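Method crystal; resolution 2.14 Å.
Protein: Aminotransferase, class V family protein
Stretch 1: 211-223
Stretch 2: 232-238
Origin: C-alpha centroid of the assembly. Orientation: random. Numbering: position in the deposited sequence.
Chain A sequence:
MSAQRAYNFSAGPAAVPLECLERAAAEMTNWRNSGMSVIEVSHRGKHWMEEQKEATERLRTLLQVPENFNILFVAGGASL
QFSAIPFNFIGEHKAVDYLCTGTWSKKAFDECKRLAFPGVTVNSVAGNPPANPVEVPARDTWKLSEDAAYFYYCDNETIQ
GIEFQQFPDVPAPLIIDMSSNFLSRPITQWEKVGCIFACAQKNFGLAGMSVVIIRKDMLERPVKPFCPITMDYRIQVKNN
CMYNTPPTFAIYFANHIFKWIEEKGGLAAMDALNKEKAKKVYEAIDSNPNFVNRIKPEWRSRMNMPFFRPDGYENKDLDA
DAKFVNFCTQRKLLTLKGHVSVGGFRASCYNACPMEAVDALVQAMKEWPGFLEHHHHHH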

# COMPACT_ATOMS: atom_id res chain seq x y z
N VAL A 211 -7.03 -0.51 7.52
CA VAL A 211 -7.94 0.40 8.21
C VAL A 211 -7.35 0.68 9.59
O VAL A 211 -6.93 -0.24 10.28
CB VAL A 211 -9.35 -0.21 8.34
CG1 VAL A 211 -10.17 0.44 9.45
CG2 VAL A 211 -10.08 -0.10 7.01
N VAL A 212 -7.34 1.96 9.97
CA VAL A 212 -6.98 2.37 11.32
C VAL A 212 -8.13 3.21 11.88
O VAL A 212 -8.54 4.19 11.26
CB VAL A 212 -5.64 3.15 11.37
CG1 VAL A 212 -5.14 3.24 12.80
CG2 VAL A 212 -4.59 2.48 10.50
N ILE A 213 -8.65 2.80 13.03
CA ILE A 213 -9.74 3.49 13.71
C ILE A 213 -9.20 4.01 15.02
O ILE A 213 -8.73 3.21 15.84
CB ILE A 213 -10.94 2.55 13.94
CG1 ILE A 213 -11.56 2.15 12.59
CG2 ILE A 213 -11.99 3.20 14.85
CD1 ILE A 213 -12.65 1.10 12.67
N ILE A 214 -9.26 5.33 15.23
CA ILE A 214 -8.56 5.99 16.35
C ILE A 214 -9.49 6.89 17.16
O ILE A 214 -10.20 7.72 16.59
CB ILE A 214 -7.39 6.87 15.85
CG1 ILE A 214 -6.48 6.07 14.90
CG2 ILE A 214 -6.59 7.43 17.04
CD1 ILE A 214 -5.46 6.91 14.15
N ARG A 215 -9.47 6.73 18.49
CA ARG A 215 -10.26 7.58 19.38
C ARG A 215 -9.61 8.98 19.38
O ARG A 215 -8.39 9.08 19.53
CB ARG A 215 -10.28 7.00 20.80
CG ARG A 215 -11.45 7.46 21.67
CD ARG A 215 -11.04 7.65 23.12
NE ARG A 215 -10.91 6.43 23.90
CZ ARG A 215 -10.11 6.26 24.96
NH1 ARG A 215 -9.33 7.24 25.42
NH2 ARG A 215 -10.10 5.08 25.57
N LYS A 216 -10.41 10.03 19.21
CA LYS A 216 -9.88 11.38 18.94
C LYS A 216 -8.92 11.98 19.98
O LYS A 216 -7.96 12.65 19.59
CB LYS A 216 -11.03 12.37 18.65
CG LYS A 216 -11.62 12.19 17.27
CD LYS A 216 -12.87 13.02 17.05
CE LYS A 216 -13.36 12.85 15.63
NZ LYS A 216 -14.70 13.45 15.42
N ASP A 217 -9.17 11.76 21.27
CA ASP A 217 -8.24 12.25 22.33
C ASP A 217 -6.87 11.54 22.33
O ASP A 217 -5.90 12.11 22.85
CB ASP A 217 -8.87 12.18 23.74
CG ASP A 217 -9.24 10.76 24.15
OD1 ASP A 217 -9.76 10.05 23.28
OD2 ASP A 217 -9.01 10.37 25.32
N MET A 218 -6.78 10.35 21.74
CA MET A 218 -5.48 9.67 21.59
C MET A 218 -4.53 10.46 20.68
O MET A 218 -3.33 10.48 20.91
CB MET A 218 -5.65 8.24 21.05
CG MET A 218 -6.43 7.30 21.96
SD MET A 218 -5.56 6.89 23.48
CE MET A 218 -4.25 5.84 22.87
N LEU A 219 -5.08 11.11 19.66
CA LEU A 219 -4.29 11.95 18.76
C LEU A 219 -3.95 13.34 19.31
O LEU A 219 -3.13 14.05 18.71
CB LEU A 219 -5.00 12.08 17.41
CG LEU A 219 -5.10 10.77 16.63
CD1 LEU A 219 -5.90 11.00 15.36
CD2 LEU A 219 -3.72 10.21 16.30
N GLU A 220 -4.55 13.73 20.43
CA GLU A 220 -4.08 14.91 21.18
C GLU A 220 -2.68 14.69 21.78
O GLU A 220 -1.99 15.66 22.13
CB GLU A 220 -5.09 15.31 22.27
CG GLU A 220 -6.45 15.77 21.73
CD GLU A 220 -7.46 16.14 22.82
OE1 GLU A 220 -7.10 16.18 24.02
OE2 GLU A 220 -8.63 16.40 22.48
N ARG A 221 -2.24 13.44 21.89
CA ARG A 221 -0.91 13.11 22.41
C ARG A 221 0.17 13.54 21.41
O ARG A 221 -0.07 13.51 20.20
CB ARG A 221 -0.78 11.61 22.70
CG ARG A 221 -1.78 11.10 23.72
CD ARG A 221 -1.66 9.61 23.93
NE ARG A 221 -2.56 9.16 25.00
CZ ARG A 221 -2.47 8.00 25.63
NH1 ARG A 221 -1.52 7.11 25.33
NH2 ARG A 221 -3.35 7.71 26.59
N PRO A 222 1.35 13.94 21.91
CA PRO A 222 2.41 14.37 20.99
C PRO A 222 3.06 13.17 20.30
O PRO A 222 3.31 12.16 20.95
CB PRO A 222 3.41 15.07 21.91
CG PRO A 222 3.25 14.37 23.22
CD PRO A 222 1.79 14.01 23.32
N VAL A 223 3.30 13.29 19.00
CA VAL A 223 4.02 12.26 18.22
C VAL A 223 5.51 12.23 18.58
O VAL A 223 6.11 13.27 18.86
CB VAL A 223 3.84 12.48 16.70
CG1 VAL A 223 4.56 13.74 16.22
CG2 VAL A 223 4.30 11.26 15.91
N ASP A 232 2.14 9.69 10.61
CA ASP A 232 1.56 10.48 11.69
C ASP A 232 0.07 10.53 11.42
O ASP A 232 -0.36 11.13 10.43
CB ASP A 232 2.16 11.89 11.72
CG ASP A 232 1.70 12.73 12.92
OD1 ASP A 232 0.68 12.41 13.58
OD2 ASP A 232 2.37 13.74 13.19
N TYR A 233 -0.71 9.88 12.28
CA TYR A 233 -2.14 9.71 12.02
C TYR A 233 -2.91 11.04 12.07
O TYR A 233 -3.94 11.16 11.41
CB TYR A 233 -2.77 8.69 12.98
CG TYR A 233 -2.32 7.24 12.81
CD1 TYR A 233 -2.26 6.63 11.55
CD2 TYR A 233 -1.99 6.47 13.92
CE1 TYR A 233 -1.86 5.30 11.40
CE2 TYR A 233 -1.60 5.14 13.79
CZ TYR A 233 -1.53 4.56 12.54
OH TYR A 233 -1.14 3.23 12.44
N ARG A 234 -2.41 12.02 12.82
CA ARG A 234 -2.95 13.40 12.80
C ARG A 234 -2.91 13.98 11.39
O ARG A 234 -3.89 14.57 10.94
CB ARG A 234 -2.14 14.32 13.72
CG ARG A 234 -2.28 14.00 15.19
CD ARG A 234 -1.02 14.33 15.99
NE ARG A 234 -0.98 13.51 17.19
CZ ARG A 234 -0.64 12.22 17.23
NH1 ARG A 234 -0.26 11.57 16.13
NH2 ARG A 234 -0.65 11.58 18.39
N ILE A 235 -1.77 13.81 10.71
CA ILE A 235 -1.61 14.27 9.33
C ILE A 235 -2.64 13.59 8.41
O ILE A 235 -3.22 14.25 7.55
CB ILE A 235 -0.14 14.11 8.82
CG1 ILE A 235 0.70 15.34 9.19
CG2 ILE A 235 -0.06 13.97 7.30
CD1 ILE A 235 0.76 15.65 10.67
N GLN A 236 -2.87 12.28 8.59
CA GLN A 236 -3.89 11.55 7.82
C GLN A 236 -5.30 12.12 8.05
O GLN A 236 -6.01 12.41 7.10
CB GLN A 236 -3.89 10.05 8.16
CG GLN A 236 -2.66 9.28 7.70
CD GLN A 236 -2.47 9.26 6.20
OE1 GLN A 236 -3.42 9.44 5.43
NE2 GLN A 236 -1.23 9.07 5.77
N VAL A 237 -5.66 12.29 9.32
CA VAL A 237 -6.98 12.83 9.71
C VAL A 237 -7.17 14.24 9.12
O VAL A 237 -8.18 14.51 8.47
CB VAL A 237 -7.14 12.85 11.25
CG1 VAL A 237 -8.38 13.63 11.68
CG2 VAL A 237 -7.18 11.43 11.82
N LYS A 238 -6.18 15.10 9.35
CA LYS A 238 -6.19 16.49 8.86
C LYS A 238 -6.44 16.62 7.35
O LYS A 238 -7.08 17.57 6.92
CB LYS A 238 -4.86 17.18 9.22
CG LYS A 238 -4.87 18.71 9.13
CD LYS A 238 -3.50 19.28 9.50
CE LYS A 238 -3.49 20.81 9.47
NZ LYS A 238 -3.73 21.35 8.11

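Polar contacts centre on Arg234, in the first turn of the helix. Its CA-to-CB bond points sideways, but the long side chain brings the guanidinium to the backbone of 219-223. Arg234 NH2 donates to Arg221 O at 2.7 Å. Arg234 NE makes two weak hydrogen bonds, to Leu219 O at 2.7 Å and Arg221 O at 3.1 Å. A guanidinium suits this place because its several N-H groups can reach neighbouring carbonyls. Arg221 O lies near the guanidinium plane, while Leu219 CA and Val223 N cover opposite faces.

Asp232 holds this arginine in place. Asp232 OD1 forms a salt bridge with Arg234 NH1 at 2.8 Å. Asp232 OD1 also accepts from Arg234 N at 3.2 Å and so caps the helix. A short carboxylate suits both tasks.

Apolar contacts centre on Tyr233 and Leu219. Val212 and Ile214, alternate residues of the strand, both point toward the helix and meet Tyr233. Val212 CG1 sits over one face of the Tyr233 ring, 4.2 Å from its centroid, a CH-pi contact. Ile214 CD1 comes within 3.4 Å of Tyr233 CG. All three residues are buried, and Tyr233 OH is hydrogen-bonded elsewhere in the structure.

Branched Leu219 reaches two helix residues: Leu219 CD2 is 3.8 Å from Tyr233 CB, and Leu219 CD1 is 3.8 Å from Val237 CG2. The contact between the stretches buries 452 Å², both sides summed.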